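Local coordinates for protein subclass B1 metallo-beta-lactamase (Myroides odoratimimus, PDB 6T5L) that hydrolyses beta-lactam antibiotics, probably including carbapenems, as a zinc-dependent subclass B1 metallo-beta-lactamase, at residues E109-K119 with F132-L143. Numbering follows the deposited sequence.
Sequences ENHNIQTYVSK and FSNPTKDFDNSL
The F132 ring packs against T115 and V117, with F132 CE1 4.0 Å from T115 CG2. At N134 the backbone N donates to E109 OE2 (3.0 Å), reaching that oxygen from above the carboxylate plane. Waters link this OE2 to T115 OG1 and N134 O, and N134 ND2 to E109 O, N112 OD1 and I113 O. P135 O takes a bond from Q114 NE2 (3.1 Å) on a lone pair. Q114 gets there by a bend at chi2 (59°). The same NE2 also donates to T115 O; both acceptors lie near the amide plane, which fixes its rotation. T136 rests CB and CG2 on V117 CG1, and its OG1 is bonded to D138 OD1.

From K137, strands 116-118 and 137-139 pair in parallel. K137 N meets T115 O almost straight (175°), and V117 N returns a bond to K137 O. The K137 side chain runs alongside the Y116 ring, CB 3.6 Å from Y116 CD2. The F139 ring lies between S118 on one face and L143 on the other; S118 CB makes a CH-pi contact. D140 forms a weak salt bridge with K119. L143 CD2 packs on Y116 CB.

The pair forms a beta-alpha-beta unit with helix 119-127, whose I122 touches V117, T136 and D138. S118 sits at that helix's N-cap position, its OG bonded to T121 OG1. Strand 88-93 places I93 against Y116 and L143.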
loop_
_atom_site.group_PDB
_atom_site.type_symbol
_atom_site.label_atom_id
_atom_site.label_comp_id
_atom_site.label_asym_id
_atom_site.label_seq_id
_atom_site.Cartn_x
_atom_site.Cartn_y
_atom_site.Cartn_z
ATOM N N GLU A 109 -11.189 10.981 -3.306
ATOM C CA GLU A 109 -12.473 11.000 -4.022
ATOM C C GLU A 109 -12.827 12.426 -4.494
ATOM O O GLU A 109 -13.389 12.610 -5.590
ATOM C CB GLU A 109 -13.572 10.414 -3.135
ATOM C CG GLU A 109 -13.381 8.943 -2.815
ATOM C CD GLU A 109 -14.574 8.343 -2.073
ATOM O OE1 GLU A 109 -14.963 8.924 -1.053
ATOM O OE2 GLU A 109 -15.117 7.294 -2.495
ATOM N N ASN A 110 -12.431 13.440 -3.723
ATOM C CA ASN A 110 -12.716 14.819 -4.077
ATOM C C ASN A 110 -11.862 15.319 -5.215
ATOM O O ASN A 110 -12.225 16.322 -5.842
ATOM C CB ASN A 110 -12.523 15.730 -2.890
ATOM C CG ASN A 110 -13.689 15.641 -1.903
ATOM O OD1 ASN A 110 -14.667 14.927 -2.149
ATOM N ND2 ASN A 110 -13.553 16.288 -0.762
ATOM N N HIS A 111 -10.759 14.648 -5.509
ATOM C CA HIS A 111 -10.037 14.924 -6.734
ATOM C C HIS A 111 -10.451 13.972 -7.855
ATOM O O HIS A 111 -9.745 13.880 -8.854
ATOM C CB HIS A 111 -8.525 14.856 -6.491
ATOM C CG HIS A 111 -8.009 15.968 -5.624
ATOM N ND1 HIS A 111 -8.261 16.032 -4.273
ATOM C CD2 HIS A 111 -7.269 17.069 -5.919
ATOM C CE1 HIS A 111 -7.734 17.139 -3.774
ATOM N NE2 HIS A 111 -7.110 17.778 -4.751
ATOM N N ASN A 112 -11.565 13.257 -7.706
ATOM C CA ASN A 112 -12.009 12.270 -8.682
ATOM C C ASN A 112 -10.898 11.316 -9.139
ATOM O O ASN A 112 -10.757 11.023 -10.324
ATOM C CB ASN A 112 -12.633 12.984 -9.850
ATOM C CG ASN A 112 -13.706 13.962 -9.391
ATOM O OD1 ASN A 112 -14.699 13.522 -8.872
ATOM N ND2 ASN A 112 -13.495 15.272 -9.562
ATOM N N ILE A 113 -10.148 10.778 -8.173
ATOM C CA ILE A 113 -9.215 9.676 -8.417
ATOM C C ILE A 113 -9.967 8.365 -8.289
ATOM O O ILE A 113 -10.508 8.049 -7.226
ATOM C CB ILE A 113 -8.039 9.717 -7.440
ATOM C CG1 ILE A 113 -7.223 11.021 -7.668
ATOM C CG2 ILE A 113 -7.126 8.515 -7.635
ATOM C CD1 ILE A 113 -6.369 11.409 -6.464
ATOM N N GLN A 114 -10.037 7.611 -9.375
ATOM C CA GLN A 114 -10.709 6.317 -9.339
ATOM C C GLN A 114 -10.093 5.396 -8.280
ATOM O O GLN A 114 -8.876 5.211 -8.216
ATOM C CB GLN A 114 -10.631 5.640 -10.698
ATOM C CG GLN A 114 -11.419 4.355 -10.774
ATOM C CD GLN A 114 -12.903 4.586 -10.471
ATOM O OE1 GLN A 114 -13.559 5.377 -11.136
ATOM N NE2 GLN A 114 -13.434 3.864 -9.486
ATOM N N THR A 115 -10.957 4.833 -7.443
ATOM C CA THR A 115 -10.595 3.801 -6.488
ATOM C C THR A 115 -10.749 2.416 -7.107
ATOM O O THR A 115 -11.775 2.121 -7.729
ATOM C CB THR A 115 -11.494 3.906 -5.251
ATOM O OG1 THR A 115 -11.287 5.195 -4.696
ATOM C CG2 THR A 115 -11.144 2.874 -4.216
ATOM N N TYR A 116 -9.747 1.579 -6.909
ATOM C CA TYR A 116 -9.781 0.176 -7.322
ATOM C C TYR A 116 -9.595 -0.691 -6.094
ATOM O O TYR A 116 -8.578 -0.563 -5.409
ATOM C CB TYR A 116 -8.660 -0.135 -8.306
ATOM C CG TYR A 116 -8.772 0.545 -9.647
ATOM C CD1 TYR A 116 -8.311 1.821 -9.803
ATOM C CD2 TYR A 116 -9.367 -0.079 -10.740
ATOM C CE1 TYR A 116 -8.381 2.477 -10.998
ATOM C CE2 TYR A 116 -9.453 0.570 -11.953
ATOM C CZ TYR A 116 -8.948 1.867 -12.057
ATOM O OH TYR A 116 -8.955 2.594 -13.219
ATOM N N VAL A 117 -10.554 -1.558 -5.787
ATOM C CA VAL A 117 -10.489 -2.271 -4.518
ATOM C C VAL A 117 -11.112 -3.644 -4.663
ATOM O O VAL A 117 -11.975 -3.900 -5.532
ATOM C CB VAL A 117 -11.169 -1.422 -3.407
ATOM C CG1 VAL A 117 -12.581 -1.045 -3.838
ATOM C CG2 VAL A 117 -11.171 -2.135 -2.031
ATOM N N SER A 118 -10.625 -4.551 -3.844
ATOM C CA SER A 118 -11.090 -5.912 -3.938
ATOM C C SER A 118 -12.470 -6.008 -3.307
ATOM O O SER A 118 -12.845 -5.217 -2.429
ATOM C CB SER A 118 -10.119 -6.874 -3.226
ATOM O OG SER A 118 -10.410 -7.001 -1.849
ATOM N N LYS A 119 -13.186 -7.051 -3.702
ATOM C CA LYS A 119 -14.563 -7.236 -3.243
ATOM C C LYS A 119 -14.622 -7.596 -1.760
ATOM O O LYS A 119 -15.420 -7.024 -1.021
ATOM C CB LYS A 119 -15.253 -8.295 -4.090
ATOM C CG LYS A 119 -15.600 -7.811 -5.506
ATOM C CD LYS A 119 -16.258 -8.894 -6.358
ATOM C CE LYS A 119 -16.703 -8.364 -7.701
ATOM N NZ LYS A 119 -17.167 -9.479 -8.578
ATOM N N PHE A 132 -17.409 3.270 0.428
ATOM C CA PHE A 132 -16.898 4.301 -0.469
ATOM C C PHE A 132 -18.045 5.151 -0.991
ATOM O O PHE A 132 -19.118 4.640 -1.319
ATOM C CB PHE A 132 -16.129 3.682 -1.632
ATOM C CG PHE A 132 -14.941 2.896 -1.168
ATOM C CD1 PHE A 132 -13.705 3.507 -0.945
ATOM C CD2 PHE A 132 -15.087 1.556 -0.840
ATOM C CE1 PHE A 132 -12.603 2.767 -0.452
ATOM C CE2 PHE A 132 -14.000 0.823 -0.349
ATOM C CZ PHE A 132 -12.768 1.435 -0.158
ATOM N N SER A 133 -17.811 6.456 -1.044
ATOM C CA SER A 133 -18.823 7.391 -1.524
ATOM C C SER A 133 -18.939 7.355 -3.046
ATOM O O SER A 133 -20.043 7.194 -3.584
ATOM C CB SER A 133 -18.493 8.801 -1.062
ATOM O OG SER A 133 -19.059 9.719 -1.963
ATOM N N ASN A 134 -17.812 7.508 -3.751
ATOM C CA ASN A 134 -17.740 7.381 -5.196
ATOM C C ASN A 134 -17.794 5.911 -5.606
ATOM O O ASN A 134 -17.151 5.064 -4.964
ATOM C CB ASN A 134 -16.424 8.004 -5.750
ATOM C CG ASN A 134 -16.542 9.497 -5.968
ATOM O OD1 ASN A 134 -17.628 10.009 -5.894
ATOM N ND2 ASN A 134 -15.433 10.183 -6.296
ATOM N N PRO A 135 -18.463 5.593 -6.723
ATOM C CA PRO A 135 -18.450 4.205 -7.224
ATOM C C PRO A 135 -17.029 3.697 -7.435
ATOM O O PRO A 135 -16.163 4.381 -8.012
ATOM C CB PRO A 135 -19.239 4.300 -8.542
ATOM C CG PRO A 135 -20.254 5.400 -8.272
ATOM C CD PRO A 135 -19.381 6.436 -7.529
ATOM N N THR A 136 -16.790 2.479 -6.939
ATOM C CA THR A 136 -15.487 1.848 -7.057
ATOM C C THR A 136 -15.420 0.929 -8.288
ATOM O O THR A 136 -16.430 0.500 -8.835
ATOM C CB THR A 136 -15.196 1.023 -5.783
ATOM O OG1 THR A 136 -16.269 0.084 -5.572
ATOM C CG2 THR A 136 -15.082 1.927 -4.540
ATOM N N LYS A 137 -14.201 0.627 -8.709
ATOM C CA LYS A 137 -13.939 -0.445 -9.663
ATOM C C LYS A 137 -13.432 -1.630 -8.847
ATOM O O LYS A 137 -12.470 -1.489 -8.087
ATOM C CB LYS A 137 -12.947 0.002 -10.750
ATOM C CG LYS A 137 -13.751 0.612 -11.919
ATOM C CD LYS A 137 -12.959 1.427 -12.891
ATOM C CE LYS A 137 -13.740 1.543 -14.191
ATOM N NZ LYS A 137 -13.301 2.650 -15.070
ATOM N N ASP A 138 -14.133 -2.760 -8.918
ATOM C CA ASP A 138 -13.929 -3.862 -7.977
ATOM C C ASP A 138 -13.220 -5.046 -8.617
ATOM O O ASP A 138 -13.388 -5.313 -9.801
ATOM C CB ASP A 138 -15.261 -4.350 -7.406
ATOM C CG ASP A 138 -16.091 -3.215 -6.838
ATOM O OD1 ASP A 138 -15.517 -2.124 -6.616
ATOM O OD2 ASP A 138 -17.296 -3.421 -6.602
ATOM N N PHE A 139 -12.474 -5.806 -7.823
ATOM C CA PHE A 139 -11.830 -6.979 -8.380
ATOM C C PHE A 139 -11.868 -8.110 -7.372
ATOM O O PHE A 139 -11.924 -7.891 -6.158
ATOM C CB PHE A 139 -10.384 -6.678 -8.823
ATOM C CG PHE A 139 -9.431 -6.268 -7.700
ATOM C CD1 PHE A 139 -9.330 -4.966 -7.310
ATOM C CD2 PHE A 139 -8.638 -7.212 -7.055
ATOM C CE1 PHE A 139 -8.465 -4.565 -6.301
ATOM C CE2 PHE A 139 -7.759 -6.820 -6.056
ATOM C CZ PHE A 139 -7.664 -5.493 -5.694
ATOM N N ASP A 140 -11.904 -9.333 -7.885
ATOM C CA ASP A 140 -12.030 -10.459 -6.970
ATOM C C ASP A 140 -10.680 -10.739 -6.328
ATOM O O ASP A 140 -10.494 -10.541 -5.119
ATOM C CB ASP A 140 -12.559 -11.675 -7.728
ATOM C CG ASP A 140 -14.010 -11.501 -8.109
ATOM O OD1 ASP A 140 -14.836 -11.476 -7.181
ATOM O OD2 ASP A 140 -14.320 -11.346 -9.319
ATOM N N ASN A 141 -9.719 -11.127 -7.146
ATOM C CA ASN A 141 -8.444 -11.633 -6.665
ATOM C C ASN A 141 -7.263 -10.930 -7.283
ATOM O O ASN A 141 -6.167 -11.007 -6.726
ATOM C CB ASN A 141 -8.284 -13.123 -6.985
ATOM C CG ASN A 141 -9.382 -13.967 -6.393
ATOM O OD1 ASN A 141 -9.975 -14.802 -7.096
ATOM N ND2 ASN A 141 -9.647 -13.790 -5.075
ATOM N N SER A 142 -7.444 -10.303 -8.439
ATOM C CA SER A 142 -6.317 -9.846 -9.216
ATOM C C SER A 142 -6.761 -8.688 -10.076
ATOM O O SER A 142 -7.827 -8.734 -10.707
ATOM C CB SER A 142 -5.726 -10.963 -10.096
ATOM O OG SER A 142 -5.158 -10.357 -11.234
ATOM N N LEU A 143 -5.909 -7.664 -10.121
ATOM C CA LEU A 143 -6.188 -6.413 -10.811
ATOM C C LEU A 143 -4.975 -6.109 -11.674
ATOM O O LEU A 143 -3.837 -6.204 -11.204
ATOM C CB LEU A 143 -6.437 -5.255 -9.834
ATOM C CG LEU A 143 -6.521 -3.858 -10.470
ATOM C CD1 LEU A 143 -7.920 -3.604 -11.228
ATOM C CD2 LEU A 143 -6.242 -2.728 -9.483
HETATM O O HOH W 1 -14.379 5.652 -4.231
HETATM O O HOH W 2 -15.654 13.252 -6.409
HETATM O O HOH W 3 -13.251 8.547 -6.973
HETATM O O HOH W 4 -15.851 6.594 -9.603
HETATM O O HOH W 5 -13.738 6.043 -6.871
#